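Transcriptional regulator Tm0710 (PDB 2A61) probably binds DNA as a MarR-family transcriptional regulator of Thermotoga maritima, through a winged helix-turn-helix domain in each of its two subunits. Local coordinates at residues 39-50 and 82-93. Numbering follows the deposited sequence.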
loop_
_atom_site.group_PDB
_atom_site.type_symbol
_atom_site.label_atom_id
_atom_site.label_comp_id
_atom_site.label_asym_id
_atom_site.label_seq_id
_atom_site.Cartn_x
_atom_site.Cartn_y
_atom_site.Cartn_z
ATOM N N LEU A 39 -5.504 3.508 -11.063
ATOM C CA LEU A 39 -5.634 4.964 -11.270
ATOM C C LEU A 39 -4.499 5.728 -10.644
ATOM O O LEU A 39 -3.977 6.666 -11.264
ATOM C CB LEU A 39 -6.928 5.522 -10.695
ATOM C CG LEU A 39 -8.263 5.267 -11.355
ATOM C CD1 LEU A 39 -9.385 5.854 -10.460
ATOM C CD2 LEU A 39 -8.280 5.916 -12.733
ATOM N N GLN A 40 -4.117 5.356 -9.409
ATOM C CA GLN A 40 -3.029 6.062 -8.731
ATOM C C GLN A 40 -1.650 5.823 -9.336
ATOM O O GLN A 40 -0.845 6.732 -9.354
ATOM C CB GLN A 40 -3.040 5.868 -7.197
ATOM C CG GLN A 40 -2.584 4.560 -6.705
ATOM C CD GLN A 40 -2.294 4.577 -5.187
ATOM O OE1 GLN A 40 -2.274 3.532 -4.545
ATOM N NE2 GLN A 40 -2.064 5.764 -4.630
ATOM N N LYS A 41 -1.416 4.622 -9.862
ATOM C CA LYS A 41 -0.204 4.325 -10.621
ATOM C C LYS A 41 -0.051 5.195 -11.865
ATOM O O LYS A 41 1.035 5.748 -12.102
ATOM C CB LYS A 41 -0.170 2.857 -11.003
ATOM C CG LYS A 41 1.054 2.428 -11.776
ATOM C CD LYS A 41 2.403 2.804 -11.085
ATOM C CE LYS A 41 2.595 2.184 -9.686
ATOM N NZ LYS A 41 3.881 2.602 -8.951
ATOM N N ILE A 42 -1.137 5.345 -12.625
ATOM C CA ILE A 42 -1.110 6.151 -13.828
ATOM C C ILE A 42 -1.029 7.622 -13.418
ATOM O O ILE A 42 -0.380 8.420 -14.094
ATOM C CB ILE A 42 -2.356 5.876 -14.751
ATOM C CG1 ILE A 42 -2.341 4.429 -15.242
ATOM C CG2 ILE A 42 -2.402 6.867 -15.932
ATOM C CD1 ILE A 42 -3.735 3.923 -15.874
ATOM N N TYR A 43 -1.688 7.985 -12.320
ATOM C CA TYR A 43 -1.659 9.361 -11.855
ATOM C C TYR A 43 -0.222 9.805 -11.561
ATOM O O TYR A 43 0.174 10.915 -11.892
ATOM C CB TYR A 43 -2.503 9.517 -10.593
ATOM C CG TYR A 43 -2.481 10.913 -9.979
ATOM C CD1 TYR A 43 -3.480 11.842 -10.281
ATOM C CD2 TYR A 43 -1.471 11.291 -9.060
ATOM C CE1 TYR A 43 -3.457 13.132 -9.713
ATOM C CE2 TYR A 43 -1.445 12.559 -8.487
ATOM C CZ TYR A 43 -2.464 13.450 -8.804
ATOM O OH TYR A 43 -2.464 14.683 -8.246
ATOM N N PHE A 44 0.542 8.911 -10.952
ATOM C CA PHE A 44 1.898 9.256 -10.535
ATOM C C PHE A 44 2.949 8.999 -11.604
ATOM O O PHE A 44 3.919 9.780 -11.700
ATOM C CB PHE A 44 2.266 8.571 -9.201
ATOM C CG PHE A 44 1.574 9.171 -7.997
ATOM C CD1 PHE A 44 1.802 10.507 -7.629
ATOM C CD2 PHE A 44 0.709 8.387 -7.217
ATOM C CE1 PHE A 44 1.173 11.068 -6.487
ATOM C CE2 PHE A 44 0.041 8.928 -6.105
ATOM C CZ PHE A 44 0.251 10.262 -5.752
ATOM N N GLU A 45 2.798 7.928 -12.380
ATOM C CA GLU A 45 3.829 7.530 -13.338
ATOM C C GLU A 45 3.454 7.729 -14.796
ATOM O O GLU A 45 4.291 7.568 -15.695
ATOM C CB GLU A 45 4.245 6.087 -13.101
ATOM C CG GLU A 45 4.424 5.740 -11.659
ATOM C CD GLU A 45 5.173 4.452 -11.484
ATOM O OE1 GLU A 45 5.705 4.239 -10.377
ATOM O OE2 GLU A 45 5.284 3.674 -12.465
ATOM N N GLY A 46 2.204 8.111 -15.046
ATOM C CA GLY A 46 1.751 8.302 -16.413
ATOM C C GLY A 46 1.275 7.029 -17.097
ATOM O O GLY A 46 1.027 6.020 -16.444
ATOM N N PRO A 47 1.159 7.081 -18.432
ATOM C CA PRO A 47 0.538 6.081 -19.315
ATOM C C PRO A 47 1.098 4.694 -19.058
ATOM O O PRO A 47 2.324 4.521 -18.895
ATOM C CB PRO A 47 0.911 6.547 -20.725
ATOM C CG PRO A 47 1.204 8.012 -20.577
ATOM C CD PRO A 47 1.674 8.252 -19.174
ATOM N N LYS A 48 0.208 3.708 -18.985
ATOM C CA LYS A 48 0.612 2.362 -18.701
ATOM C C LYS A 48 0.006 1.431 -19.744
ATOM O O LYS A 48 -1.183 1.565 -20.120
ATOM C CB LYS A 48 0.184 1.928 -17.286
ATOM C CG LYS A 48 0.803 2.660 -16.157
ATOM C CD LYS A 48 2.331 2.331 -16.104
ATOM C CE LYS A 48 3.021 2.990 -14.923
ATOM N NZ LYS A 48 4.487 2.609 -14.854
ATOM N N ARG A 49 0.818 0.459 -20.185
ATOM C CA ARG A 49 0.303 -0.604 -21.073
ATOM C C ARG A 49 -0.523 -1.570 -20.220
ATOM O O ARG A 49 -0.282 -1.684 -19.013
ATOM C CB ARG A 49 1.475 -1.383 -21.721
ATOM C CG ARG A 49 2.524 -0.472 -22.413
ATOM C CD ARG A 49 3.651 -1.300 -23.018
ATOM N NE ARG A 49 4.596 -0.467 -23.800
ATOM C CZ ARG A 49 4.449 -0.198 -25.098
ATOM N NH1 ARG A 49 3.385 -0.632 -25.757
ATOM N NH2 ARG A 49 5.358 0.537 -25.749
ATOM N N PRO A 50 -1.474 -2.293 -20.846
ATOM C CA PRO A 50 -2.281 -3.247 -20.098
ATOM C C PRO A 50 -1.450 -4.338 -19.431
ATOM O O PRO A 50 -1.750 -4.707 -18.327
ATOM C CB PRO A 50 -3.211 -3.845 -21.168
ATOM C CG PRO A 50 -3.248 -2.859 -22.233
ATOM C CD PRO A 50 -1.897 -2.207 -22.265
ATOM N N ASP A 82 -0.071 3.391 -29.083
ATOM C CA ASP A 82 1.373 3.366 -29.069
ATOM C C ASP A 82 1.824 3.831 -30.459
ATOM O O ASP A 82 1.650 3.104 -31.423
ATOM C CB ASP A 82 1.871 1.955 -28.729
ATOM C CG ASP A 82 3.392 1.858 -28.655
ATOM O OD1 ASP A 82 4.082 2.858 -28.932
ATOM O OD2 ASP A 82 3.882 0.761 -28.346
ATOM N N PRO A 83 2.432 5.024 -30.543
ATOM C CA PRO A 83 2.854 5.580 -31.831
ATOM C C PRO A 83 3.948 4.755 -32.549
ATOM O O PRO A 83 4.151 4.918 -33.754
ATOM C CB PRO A 83 3.349 6.979 -31.478
ATOM C CG PRO A 83 3.714 6.905 -30.054
ATOM C CD PRO A 83 2.832 5.876 -29.408
ATOM N N ALA A 84 4.616 3.861 -31.832
ATOM C CA ALA A 84 5.564 2.940 -32.445
ATOM C C ALA A 84 4.971 1.561 -32.844
ATOM O O ALA A 84 5.648 0.781 -33.490
ATOM C CB ALA A 84 6.764 2.762 -31.542
ATOM N N ASP A 85 3.721 1.261 -32.460
ATOM C CA ASP A 85 3.139 -0.073 -32.703
ATOM C C ASP A 85 1.591 0.021 -32.798
ATOM O O ASP A 85 0.908 0.206 -31.793
ATOM C CB ASP A 85 3.612 -1.069 -31.614
ATOM C CG ASP A 85 3.011 -2.491 -31.765
ATOM O OD1 ASP A 85 2.290 -2.770 -32.751
ATOM O OD2 ASP A 85 3.267 -3.338 -30.884
ATOM N N ARG A 86 1.062 -0.100 -34.018
ATOM C CA ARG A 86 -0.369 0.098 -34.283
ATOM C C ARG A 86 -1.246 -0.841 -33.470
ATOM O O ARG A 86 -2.425 -0.564 -33.249
ATOM C CB ARG A 86 -0.719 -0.072 -35.780
ATOM C CG ARG A 86 0.444 0.029 -36.756
ATOM C CD ARG A 86 0.191 1.063 -37.849
ATOM N NE ARG A 86 0.556 2.420 -37.418
ATOM C CZ ARG A 86 0.854 3.427 -38.241
ATOM N NH1 ARG A 86 1.182 4.613 -37.746
ATOM N NH2 ARG A 86 0.831 3.260 -39.556
ATOM N N ARG A 87 -0.665 -1.952 -33.040
ATOM C CA ARG A 87 -1.396 -3.023 -32.325
ATOM C C ARG A 87 -1.423 -2.874 -30.794
ATOM O O ARG A 87 -2.090 -3.636 -30.103
ATOM C CB ARG A 87 -0.797 -4.382 -32.685
ATOM C CG ARG A 87 -1.324 -4.920 -34.019
ATOM C CD ARG A 87 -0.314 -5.837 -34.720
ATOM N NE ARG A 87 0.527 -6.575 -33.770
ATOM C CZ ARG A 87 0.235 -7.766 -33.242
ATOM N NH1 ARG A 87 -0.894 -8.404 -33.566
ATOM N NH2 ARG A 87 1.089 -8.328 -32.387
ATOM N N ALA A 88 -0.703 -1.881 -30.276
ATOM C CA ALA A 88 -0.582 -1.663 -28.840
ATOM C C ALA A 88 -1.220 -0.339 -28.448
ATOM O O ALA A 88 -1.391 0.526 -29.291
ATOM C CB ALA A 88 0.923 -1.682 -28.460
ATOM N N TYR A 89 -1.564 -0.168 -27.165
ATOM C CA TYR A 89 -2.141 1.084 -26.670
ATOM C C TYR A 89 -1.744 1.329 -25.208
ATOM O O TYR A 89 -1.270 0.423 -24.536
ATOM C CB TYR A 89 -3.685 1.086 -26.809
ATOM C CG TYR A 89 -4.393 0.068 -25.952
ATOM C CD1 TYR A 89 -4.867 0.395 -24.681
ATOM C CD2 TYR A 89 -4.612 -1.231 -26.420
ATOM C CE1 TYR A 89 -5.538 -0.550 -23.903
ATOM C CE2 TYR A 89 -5.281 -2.162 -25.668
ATOM C CZ TYR A 89 -5.742 -1.827 -24.404
ATOM O OH TYR A 89 -6.412 -2.792 -23.665
ATOM N N PHE A 90 -1.968 2.543 -24.724
ATOM C CA PHE A 90 -1.681 2.910 -23.338
ATOM C C PHE A 90 -2.976 3.367 -22.712
ATOM O O PHE A 90 -3.831 3.946 -23.398
ATOM C CB PHE A 90 -0.672 4.077 -23.218
ATOM C CG PHE A 90 0.756 3.725 -23.642
ATOM C CD1 PHE A 90 1.704 3.318 -22.704
ATOM C CD2 PHE A 90 1.138 3.842 -24.979
ATOM C CE1 PHE A 90 3.039 3.021 -23.106
ATOM C CE2 PHE A 90 2.455 3.547 -25.376
ATOM C CZ PHE A 90 3.383 3.144 -24.430
ATOM N N LEU A 91 -3.123 3.091 -21.413
ATOM C CA LEU A 91 -4.190 3.697 -20.618
ATOM C C LEU A 91 -3.698 4.972 -19.978
ATOM O O LEU A 91 -2.601 4.999 -19.388
ATOM C CB LEU A 91 -4.731 2.697 -19.563
ATOM C CG LEU A 91 -5.284 1.540 -20.440
ATOM C CD1 LEU A 91 -4.942 0.142 -19.979
ATOM C CD2 LEU A 91 -6.736 1.756 -20.841
ATOM N N VAL A 92 -4.485 6.026 -20.115
ATOM C CA VAL A 92 -4.135 7.328 -19.556
ATOM C C VAL A 92 -5.279 7.835 -18.674
ATOM O O VAL A 92 -6.409 7.448 -18.845
ATOM C CB VAL A 92 -3.769 8.381 -20.633
ATOM C CG1 VAL A 92 -2.433 7.991 -21.360
ATOM C CG2 VAL A 92 -4.814 8.490 -21.680
ATOM N N ILE A 93 -4.971 8.730 -17.744
ATOM C CA ILE A 93 -5.975 9.184 -16.786
ATOM C C ILE A 93 -6.683 10.415 -17.350
ATOM O O ILE A 93 -6.095 11.192 -18.114
ATOM C CB ILE A 93 -5.311 9.479 -15.400
ATOM C CG1 ILE A 93 -6.324 9.561 -14.249
ATOM C CG2 ILE A 93 -4.396 10.737 -15.469
ATOM C CD1 ILE A 93 -5.710 9.399 -12.820
HETATM O O HOH W 1 0.674 -1.609 -24.854
#
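Leu-39 meets Ile-93 CD1 with its carbonyl O and CD2 methyl, in van der Waals contact; that slender tip also reaches Tyr-43 CB. One turn on, Ile-42 CB points toward the strand, and its two apolar branches spread over it: CG2, anti to the backbone N, touches Ile-93 CB at 3.9 Å while CD1 rests on Leu-91 CB. Gly-46 tolerates the positive phi ending the helix, and Pro-47 lays ring carbons against Val-92 CG1 and Phe-90 CB. With an extended backbone, Lys-48 forms a single antiparallel hydrogen-bonded bridge, Lys-48 N to Leu-91 O at 3.1 Å and Leu-91 N to Lys-48 O at 2.8 Å; Lys-48 NZ makes a salt bridge with Glu-45 OE2. Arg-49 suits its place as a flat cation: one guanidinium face covers Phe-90 CZ, the planes 45° apart, while in-plane NH1 and NH2 both donate to Asp-82 OD2 at 3.0 Å, an end-on salt bridge from one face of the carboxylate. NH1 also reaches Tyr-89 O through a water. Pro-50, suited to a helix's first turn, places CG 3.5 Å from Tyr-89 CZ. This link between helices 33-45 and 50-57, bridged to strand 88-93 of the two-stranded wing, is characteristic of MarR-family winged helix-turn-helix domains.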